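Local coordinates for protein putative NAD(P)H:FMN oxidoreductase (Porphyromonas gingivalis W83, PDB 3GE5) that binds flavin mononucleotide and, as a member of the nitroreductase family, probably works as an NAD(P)H-dependent flavin oxidoreductase, at residues 54-59 / 100-105; 73-78 / 155-160; 118-123 / 164-169. All blocks are in the same frame, centred on the assembly; numbering follows the deposited sequence.

Interaction 1 (54-59 / 100-105); sequences MAILEA and IYIITL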
loop_
_atom_site.group_PDB
_atom_site.type_symbol
_atom_site.label_atom_id
_atom_site.label_comp_id
_atom_site.label_asym_id
_atom_site.label_seq_id
_atom_site.Cartn_x
_atom_site.Cartn_y
_atom_site.Cartn_z
HETATM N N MSE A 54 14.510 -5.142 -11.979
HETATM C CA MSE A 54 15.264 -5.198 -10.725
HETATM C C MSE A 54 14.913 -4.014 -9.785
HETATM O O MSE A 54 14.841 -4.202 -8.579
HETATM C CB MSE A 54 16.769 -5.312 -10.956
HETATM C CG MSE A 54 17.197 -6.591 -11.667
HETATM SE SE MSE A 54 16.469 -8.248 -10.926
HETATM C CE MSE A 54 16.779 -7.859 -9.031
ATOM N N ALA A 55 14.719 -2.814 -10.331
ATOM C CA ALA A 55 14.273 -1.645 -9.552
ATOM C C ALA A 55 12.910 -1.843 -8.950
ATOM O O ALA A 55 12.652 -1.421 -7.789
ATOM C CB ALA A 55 14.316 -0.340 -10.417
ATOM N N ILE A 56 11.994 -2.396 -9.741
ATOM C CA ILE A 56 10.644 -2.680 -9.230
ATOM C C ILE A 56 10.750 -3.618 -8.008
ATOM O O ILE A 56 10.121 -3.366 -6.978
ATOM C CB ILE A 56 9.735 -3.260 -10.324
ATOM C CG1 ILE A 56 9.394 -2.215 -11.411
ATOM C CG2 ILE A 56 8.409 -3.774 -9.717
ATOM C CD1 ILE A 56 8.818 -2.843 -12.698
ATOM N N LEU A 57 11.521 -4.696 -8.141
ATOM C CA LEU A 57 11.709 -5.651 -7.069
ATOM C C LEU A 57 12.390 -5.030 -5.836
ATOM O O LEU A 57 12.005 -5.285 -4.691
ATOM C CB LEU A 57 12.445 -6.905 -7.603
ATOM C CG LEU A 57 11.625 -7.707 -8.633
ATOM C CD1 LEU A 57 12.582 -8.638 -9.360
ATOM C CD2 LEU A 57 10.478 -8.443 -7.940
ATOM N N GLU A 58 13.360 -4.144 -6.074
ATOM C CA GLU A 58 14.014 -3.423 -4.996
ATOM C C GLU A 58 13.024 -2.573 -4.193
ATOM O O GLU A 58 13.061 -2.555 -2.961
ATOM C CB GLU A 58 15.156 -2.544 -5.547
ATOM C CG GLU A 58 15.863 -1.692 -4.494
ATOM C CD GLU A 58 16.752 -2.497 -3.553
ATOM O OE1 GLU A 58 16.845 -3.742 -3.696
ATOM O OE2 GLU A 58 17.381 -1.850 -2.676
ATOM N N ALA A 59 12.119 -1.906 -4.902
ATOM C CA ALA A 59 11.067 -1.112 -4.245
ATOM C C ALA A 59 10.226 -1.981 -3.310
ATOM O O ALA A 59 9.927 -1.587 -2.195
ATOM C CB ALA A 59 10.164 -0.413 -5.263
ATOM N N ILE A 100 5.005 -9.324 -18.047
ATOM C CA ILE A 100 5.609 -9.726 -16.783
ATOM C C ILE A 100 4.557 -9.770 -15.702
ATOM O O ILE A 100 3.722 -8.875 -15.612
ATOM C CB ILE A 100 6.747 -8.759 -16.349
ATOM C CG1 ILE A 100 7.853 -8.783 -17.401
ATOM C CG2 ILE A 100 7.343 -9.185 -14.966
ATOM C CD1 ILE A 100 9.061 -7.916 -17.082
ATOM N N TYR A 101 4.632 -10.811 -14.880
ATOM C CA TYR A 101 3.808 -10.895 -13.679
ATOM C C TYR A 101 4.694 -11.016 -12.441
ATOM O O TYR A 101 5.635 -11.808 -12.409
ATOM C CB TYR A 101 2.868 -12.098 -13.725
ATOM C CG TYR A 101 2.052 -12.201 -14.980
ATOM C CD1 TYR A 101 0.783 -11.638 -15.060
ATOM C CD2 TYR A 101 2.538 -12.921 -16.083
ATOM C CE1 TYR A 101 0.009 -11.769 -16.213
ATOM C CE2 TYR A 101 1.778 -13.066 -17.232
ATOM C CZ TYR A 101 0.522 -12.493 -17.292
ATOM O OH TYR A 101 -0.202 -12.658 -18.460
ATOM N N ILE A 102 4.401 -10.214 -11.424
ATOM C CA ILE A 102 5.035 -10.392 -10.122
ATOM C C ILE A 102 3.959 -10.880 -9.134
ATOM O O ILE A 102 3.037 -10.103 -8.765
ATOM C CB ILE A 102 5.719 -9.111 -9.579
ATOM C CG1 ILE A 102 6.743 -8.562 -10.585
ATOM C CG2 ILE A 102 6.371 -9.407 -8.216
ATOM C CD1 ILE A 102 7.287 -7.103 -10.214
ATOM N N ILE A 103 4.065 -12.163 -8.785
ATOM C CA ILE A 103 3.095 -12.795 -7.855
ATOM C C ILE A 103 3.600 -12.532 -6.457
ATOM O O ILE A 103 4.673 -13.036 -6.078
ATOM C CB ILE A 103 2.955 -14.312 -8.075
ATOM C CG1 ILE A 103 2.743 -14.629 -9.562
ATOM C CG2 ILE A 103 1.823 -14.879 -7.163
ATOM C CD1 ILE A 103 2.629 -16.080 -9.947
ATOM N N THR A 104 2.854 -11.757 -5.674
ATOM C CA THR A 104 3.262 -11.456 -4.313
ATOM C C THR A 104 2.618 -12.450 -3.356
ATOM O O THR A 104 1.396 -12.493 -3.205
ATOM C CB THR A 104 2.930 -10.017 -3.925
ATOM O OG1 THR A 104 3.576 -9.152 -4.867
ATOM C CG2 THR A 104 3.392 -9.664 -2.499
ATOM N N LEU A 105 3.493 -13.230 -2.724
ATOM C CA LEU A 105 3.125 -14.247 -1.803
ATOM C C LEU A 105 3.218 -13.692 -0.393
ATOM O O LEU A 105 4.193 -12.989 -0.058
ATOM C CB LEU A 105 4.092 -15.431 -1.899
ATOM C CG LEU A 105 4.360 -15.993 -3.296
ATOM C CD1 LEU A 105 5.259 -17.209 -3.234
ATOM C CD2 LEU A 105 2.988 -16.323 -3.992
#
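In I102 the first torsion sets CG1 anti to the carbonyl carbon (chi1 -56°) and the second keeps the chain extended (chi2 169°), which carries CD1 from the strand out to helix 50-62. On the helix, I56 has its short branch, CG2, anti to the backbone N, and this methyl rather than the longer CG1 branch meets the strand. I102 CD1 lies 3.5 Å from I56 CG2, a close methyl-to-methyl contact. The same CD1 also touches L57, whose CD2 is 4.1 Å away, so one isoleucine methyl serves two consecutive helix residues. The CB of I56 faces the strand; that of L57 does not, and its branched end makes the approach. Across this contact the chemistry is wholly apolar. A beta-branched isoleucine suits the extended strand, while leucine, branched one carbon further out, can reach across from the flank of the helix. At the closest backbone approach the CA atoms of L57 and I102 are 8.7 Å apart. Helix 50-62 thus packs on a face of the antiparallel sheet: L57 continues onto F74 and V76 of strand 72-77, I102 onto L171 of strand 163-172, and A55 and A59 meet E134 of helix 120-137.

Interaction 2 (73-78 / 155-160); sequences HFLVVR and EIFDIP
F157, with L75 and V77 facing it from the strand, forms this contact. L75 CD2 meets the root of the aromatic side chain, 3.9 Å from F157 CB and about as far from CG and CD1. Further out, V77 CG2 reaches the far end of the ring, 3.9 Å from F157 CE1. Two methyls from alternate strand residues therefore follow the phenylalanine along its length, both approaching the ring obliquely. Residues two apart on a strand present their side chains on the same side. Strand 72-77 is an outermost strand of this chain's antiparallel sheet; F157 is the first residue to leave helical geometry after helix 150-156, and its ring joins the end of that helix to the sheet. Within its own segment, I156 CG2 lies over one face of the ring, offset toward the rim. The first torsion of L75 (chi1 175°) carries CG outward, and the second (chi2 54°) settles where CD2 goes. A large flat group suits this place because it can span both aliphatic residues. R85 and L86 of helix 80-86 also touch F157, while F74, L75 and V76 pair in a parallel ladder with a strand of the second subunit.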
loop_
_atom_site.group_PDB
_atom_site.type_symbol
_atom_site.label_atom_id
_atom_site.label_comp_id
_atom_site.label_asym_id
_atom_site.label_seq_id
_atom_site.Cartn_x
_atom_site.Cartn_y
_atom_site.Cartn_z
ATOM N N HIS A 73 7.129 -12.726 -0.384
ATOM C CA HIS A 73 8.052 -13.322 -1.318
ATOM C C HIS A 73 7.548 -12.990 -2.697
ATOM O O HIS A 73 6.335 -13.068 -2.943
ATOM C CB HIS A 73 8.213 -14.842 -1.159
ATOM C CG HIS A 73 9.426 -15.386 -1.851
ATOM N ND1 HIS A 73 10.686 -15.351 -1.285
ATOM C CD2 HIS A 73 9.575 -15.967 -3.069
ATOM C CE1 HIS A 73 11.553 -15.910 -2.126
ATOM N NE2 HIS A 73 10.907 -16.278 -3.219
ATOM N N PHE A 74 8.459 -12.569 -3.577
ATOM C CA PHE A 74 8.064 -12.139 -4.926
ATOM C C PHE A 74 8.445 -13.201 -5.945
ATOM O O PHE A 74 9.638 -13.493 -6.163
ATOM C CB PHE A 74 8.709 -10.788 -5.275
ATOM C CG PHE A 74 8.548 -9.759 -4.189
ATOM C CD1 PHE A 74 7.295 -9.371 -3.748
ATOM C CD2 PHE A 74 9.677 -9.207 -3.595
ATOM C CE1 PHE A 74 7.181 -8.406 -2.751
ATOM C CE2 PHE A 74 9.569 -8.254 -2.581
ATOM C CZ PHE A 74 8.308 -7.868 -2.144
ATOM N N LEU A 75 7.423 -13.787 -6.568
ATOM C CA LEU A 75 7.613 -14.823 -7.591
ATOM C C LEU A 75 7.383 -14.198 -8.973
ATOM O O LEU A 75 6.252 -13.844 -9.328
ATOM C CB LEU A 75 6.665 -15.996 -7.344
ATOM C CG LEU A 75 6.641 -17.123 -8.405
ATOM C CD1 LEU A 75 8.003 -17.713 -8.712
ATOM C CD2 LEU A 75 5.675 -18.191 -7.913
ATOM N N VAL A 76 8.489 -13.994 -9.696
ATOM C CA VAL A 76 8.467 -13.318 -10.997
ATOM C C VAL A 76 8.176 -14.351 -12.073
ATOM O O VAL A 76 8.823 -15.428 -12.090
ATOM C CB VAL A 76 9.813 -12.605 -11.283
ATOM C CG1 VAL A 76 9.773 -12.023 -12.659
ATOM C CG2 VAL A 76 10.115 -11.532 -10.201
ATOM N N VAL A 77 7.196 -14.056 -12.939
ATOM C CA VAL A 77 6.865 -14.953 -14.057
ATOM C C VAL A 77 6.948 -14.116 -15.334
ATOM O O VAL A 77 6.160 -13.218 -15.565
ATOM C CB VAL A 77 5.482 -15.615 -13.870
ATOM C CG1 VAL A 77 5.110 -16.400 -15.128
ATOM C CG2 VAL A 77 5.514 -16.523 -12.606
ATOM N N ARG A 78 7.948 -14.397 -16.158
ATOM C CA ARG A 78 8.100 -13.679 -17.422
ATOM C C ARG A 78 8.517 -14.549 -18.612
ATOM O O ARG A 78 8.364 -14.121 -19.756
ATOM C CB ARG A 78 9.078 -12.517 -17.271
ATOM C CG ARG A 78 10.405 -12.930 -16.819
ATOM C CD ARG A 78 11.374 -11.806 -16.922
ATOM N NE ARG A 78 12.612 -12.189 -16.263
ATOM C CZ ARG A 78 13.735 -11.484 -16.303
ATOM N NH1 ARG A 78 13.782 -10.327 -16.968
ATOM N NH2 ARG A 78 14.801 -11.940 -15.652
ATOM N N GLU A 155 -1.249 -24.479 -6.518
ATOM C CA GLU A 155 -1.007 -25.803 -7.091
ATOM C C GLU A 155 0.022 -25.751 -8.239
ATOM O O GLU A 155 0.948 -26.553 -8.277
ATOM C CB GLU A 155 -2.342 -26.406 -7.528
ATOM C CG GLU A 155 -2.249 -27.780 -8.112
ATOM C CD GLU A 155 -1.809 -28.866 -7.160
ATOM O OE1 GLU A 155 -2.046 -28.776 -5.939
ATOM O OE2 GLU A 155 -1.268 -29.865 -7.688
ATOM N N ILE A 156 -0.112 -24.791 -9.160
ATOM C CA ILE A 156 0.746 -24.746 -10.343
ATOM C C ILE A 156 2.191 -24.458 -9.933
ATOM O O ILE A 156 3.107 -25.076 -10.448
ATOM C CB ILE A 156 0.280 -23.645 -11.343
ATOM C CG1 ILE A 156 -1.034 -24.044 -11.976
ATOM C CG2 ILE A 156 1.360 -23.384 -12.413
ATOM C CD1 ILE A 156 -1.784 -22.900 -12.596
ATOM N N PHE A 157 2.377 -23.525 -8.995
ATOM C CA PHE A 157 3.699 -23.078 -8.595
ATOM C C PHE A 157 4.201 -23.720 -7.298
ATOM O O PHE A 157 5.174 -23.264 -6.737
ATOM C CB PHE A 157 3.729 -21.537 -8.556
ATOM C CG PHE A 157 3.579 -20.926 -9.899
ATOM C CD1 PHE A 157 4.671 -20.826 -10.758
ATOM C CD2 PHE A 157 2.329 -20.516 -10.370
ATOM C CE1 PHE A 157 4.528 -20.287 -12.017
ATOM C CE2 PHE A 157 2.173 -19.983 -11.631
ATOM C CZ PHE A 157 3.270 -19.889 -12.477
ATOM N N ASP A 158 3.589 -24.821 -6.868
ATOM C CA ASP A 158 4.060 -25.547 -5.695
ATOM C C ASP A 158 4.262 -24.622 -4.477
ATOM O O ASP A 158 5.277 -24.721 -3.764
ATOM C CB ASP A 158 5.354 -26.278 -6.051
ATOM C CG ASP A 158 5.173 -27.253 -7.173
ATOM O OD1 ASP A 158 4.195 -28.021 -7.145
ATOM O OD2 ASP A 158 5.998 -27.241 -8.105
ATOM N N ILE A 159 3.299 -23.733 -4.244
ATOM C CA ILE A 159 3.417 -22.771 -3.164
ATOM C C ILE A 159 3.043 -23.512 -1.843
ATOM O O ILE A 159 1.970 -24.099 -1.752
ATOM C CB ILE A 159 2.526 -21.476 -3.391
ATOM C CG1 ILE A 159 2.796 -20.860 -4.792
ATOM C CG2 ILE A 159 2.716 -20.466 -2.223
ATOM C CD1 ILE A 159 1.950 -19.645 -5.212
ATOM N N PRO A 160 3.932 -23.474 -0.816
ATOM C CA PRO A 160 3.601 -24.118 0.465
ATOM C C PRO A 160 2.284 -23.610 1.055
ATOM O O PRO A 160 1.935 -22.451 0.849
ATOM C CB PRO A 160 4.760 -23.695 1.381
ATOM C CG PRO A 160 5.891 -23.358 0.495
ATOM C CD PRO A 160 5.259 -22.836 -0.789
#

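Interaction 3 (118-123 / 164-169); sequences DSVDID and TPVSIL. With EDO (1,2-ethanediol), chain N.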
loop_
_atom_site.group_PDB
_atom_site.type_symbol
_atom_site.label_atom_id
_atom_site.label_comp_id
_atom_site.label_asym_id
_atom_site.label_seq_id
_atom_site.Cartn_x
_atom_site.Cartn_y
_atom_site.Cartn_z
ATOM N N ASP A 118 -3.699 -11.945 10.841
ATOM C CA ASP A 118 -2.329 -11.462 10.689
ATOM C C ASP A 118 -2.237 -10.347 9.649
ATOM O O ASP A 118 -3.231 -10.010 8.985
ATOM C CB ASP A 118 -1.341 -12.617 10.406
ATOM C CG ASP A 118 -1.522 -13.266 9.064
ATOM O OD1 ASP A 118 -2.000 -12.629 8.123
ATOM O OD2 ASP A 118 -1.199 -14.476 8.946
ATOM N N SER A 119 -1.027 -9.792 9.515
ATOM C CA SER A 119 -0.785 -8.659 8.627
ATOM C C SER A 119 -0.424 -9.048 7.191
ATOM O O SER A 119 0.085 -8.220 6.452
ATOM C CB SER A 119 0.280 -7.739 9.201
ATOM O OG SER A 119 1.488 -8.459 9.354
ATOM N N VAL A 120 -0.659 -10.286 6.780
ATOM C CA VAL A 120 -0.301 -10.676 5.387
ATOM C C VAL A 120 -0.928 -9.742 4.331
ATOM O O VAL A 120 -0.210 -9.225 3.481
ATOM C CB VAL A 120 -0.657 -12.157 5.060
ATOM C CG1 VAL A 120 -0.872 -12.344 3.524
ATOM C CG2 VAL A 120 0.420 -13.124 5.619
ATOM N N ASP A 121 -2.243 -9.493 4.412
ATOM C CA ASP A 121 -2.896 -8.628 3.400
ATOM C C ASP A 121 -2.381 -7.195 3.479
ATOM O O ASP A 121 -2.172 -6.542 2.468
ATOM C CB ASP A 121 -4.434 -8.710 3.494
ATOM C CG ASP A 121 -5.011 -9.930 2.795
ATOM O OD1 ASP A 121 -4.258 -10.882 2.478
ATOM O OD2 ASP A 121 -6.246 -9.976 2.522
ATOM N N ILE A 122 -2.216 -6.674 4.698
ATOM C CA ILE A 122 -1.654 -5.343 4.861
ATOM C C ILE A 122 -0.232 -5.250 4.270
ATOM O O ILE A 122 0.019 -4.426 3.384
ATOM C CB ILE A 122 -1.684 -4.934 6.368
ATOM C CG1 ILE A 122 -3.144 -4.785 6.852
ATOM C CG2 ILE A 122 -0.882 -3.650 6.674
ATOM C CD1 ILE A 122 -3.280 -4.811 8.390
ATOM N N ASP A 123 0.674 -6.088 4.781
ATOM C CA ASP A 123 2.092 -5.937 4.454
ATOM C C ASP A 123 2.360 -6.202 2.962
ATOM O O ASP A 123 3.077 -5.433 2.297
ATOM C CB ASP A 123 2.937 -6.892 5.290
ATOM C CG ASP A 123 3.022 -6.513 6.761
ATOM O OD1 ASP A 123 2.959 -5.301 7.088
ATOM O OD2 ASP A 123 3.241 -7.434 7.576
ATOM N N THR A 164 0.313 -17.643 0.803
ATOM C CA THR A 164 -0.833 -17.394 -0.038
ATOM C C THR A 164 -0.451 -16.404 -1.132
ATOM O O THR A 164 0.138 -15.371 -0.846
ATOM C CB THR A 164 -2.009 -16.783 0.767
ATOM O OG1 THR A 164 -2.406 -17.694 1.814
ATOM C CG2 THR A 164 -3.228 -16.504 -0.185
ATOM N N PRO A 165 -0.758 -16.727 -2.410
ATOM C CA PRO A 165 -0.596 -15.668 -3.435
ATOM C C PRO A 165 -1.713 -14.629 -3.258
ATOM O O PRO A 165 -2.888 -14.960 -3.459
ATOM C CB PRO A 165 -0.743 -16.438 -4.741
ATOM C CG PRO A 165 -1.591 -17.640 -4.402
ATOM C CD PRO A 165 -1.282 -17.993 -2.976
ATOM N N VAL A 166 -1.381 -13.426 -2.796
ATOM C CA VAL A 166 -2.410 -12.425 -2.421
ATOM C C VAL A 166 -2.828 -11.541 -3.610
ATOM O O VAL A 166 -4.007 -11.293 -3.860
ATOM C CB VAL A 166 -1.907 -11.536 -1.255
ATOM C CG1 VAL A 166 -2.963 -10.507 -0.844
ATOM C CG2 VAL A 166 -1.462 -12.413 -0.038
ATOM N N SER A 167 -1.818 -11.096 -4.348
ATOM C CA SER A 167 -1.951 -10.115 -5.429
ATOM C C SER A 167 -0.907 -10.411 -6.493
ATOM O O SER A 167 0.168 -10.963 -6.180
ATOM C CB SER A 167 -1.719 -8.718 -4.903
ATOM O OG SER A 167 -2.664 -8.355 -3.917
ATOM N N ILE A 168 -1.213 -10.014 -7.731
ATOM C CA ILE A 168 -0.257 -10.101 -8.851
ATOM C C ILE A 168 -0.117 -8.751 -9.526
ATOM O O ILE A 168 -1.130 -8.111 -9.846
ATOM C CB ILE A 168 -0.739 -11.114 -9.903
ATOM C CG1 ILE A 168 -0.926 -12.522 -9.303
ATOM C CG2 ILE A 168 0.221 -11.144 -11.125
ATOM C CD1 ILE A 168 -1.591 -13.547 -10.219
ATOM N N LEU A 169 1.101 -8.284 -9.722
ATOM C CA LEU A 169 1.316 -7.043 -10.471
ATOM C C LEU A 169 1.586 -7.460 -11.893
ATOM O O LEU A 169 2.574 -8.107 -12.164
ATOM C CB LEU A 169 2.490 -6.221 -9.916
ATOM C CG LEU A 169 2.624 -4.796 -10.504
ATOM C CD1 LEU A 169 1.367 -3.970 -10.146
ATOM C CD2 LEU A 169 3.930 -4.083 -10.032
HETATM C C1 EDO N . -9.440 -12.177 0.497
HETATM O O1 EDO N . -9.163 -13.226 -0.455
HETATM C C2 EDO N . -8.435 -11.029 0.515
HETATM O O2 EDO N . -7.064 -11.397 0.446
#
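The N-terminal turn of helix 120-137, which bears the flavin-pocket residues I122 and D123, meets strand 163-172 here. V120 CG1 packs against V166 CG2 at 3.6 Å, a methyl-to-methyl contact between two beta-branched residues whose side chains cross at a slant. The first torsion of V120, 155°, leaves CG1 roughly trans to the backbone N and facing the strand. V166 spreads its two methyls over neighbouring helix residues: CG2 takes V120, while CG1 lies 3.6 Å from D121 OD1. The latter is a van der Waals contact of a carboxylate oxygen with a methyl. The other oxygen of D121, OD2, accepts a 2.6 Å hydrogen bond from O2 of a bound 1,2-ethanediol, probably a remnant of the crystallisation liquor. A compact valine fits this spot, where the CA atoms of D121 and V166 are 7.0 Å apart.

Two acidic residues shape the beginning of the helix. V120 N donates to D118 OD1 at 3.0 Å, coming from above the carboxylate plane, and so closes an Asx turn. D123 OD2 takes the hydroxyl of S119, whose OG is 2.7 Å away, again from above its carboxylate plane; OD1 of the same group accepts from A66 N, so both oxygens of this buried, flavin-contacting acid are engaged.

V166 also meets T124 further along the helix and I122 of the second subunit, whose R114 donates to V166 O and is hydrogen-bonded to the ethanediol. On the strand, T164 and P165 lean on helix 150-156, P165 also touches I103 and L105 of strand 100-107, and L169 packs on M128 and M131 of helix 120-137.

All three contacts use one antiparallel sheet. Strand 100-107 in interaction 1 lies between strand 72-77 of interaction 2 and strand 163-172 of interaction 3, with probable backbone hydrogen bonds to each: I103 N to L75 O and T104 N to S167 O, both 2.8 Å. All three are buried; their centres lie about 8, 15 and 10 Å, in order, from the centre of the chain. Interaction 1 is aliphatic, whereas interaction 2 sets an aromatic ring against an outer strand. Interaction 3 alone mixes methyls with a carboxylate, that of the partly exposed D121, and includes flavin-pocket residues. L105 touches both I159 and P165, joining the three sites, and each also borders the second subunit.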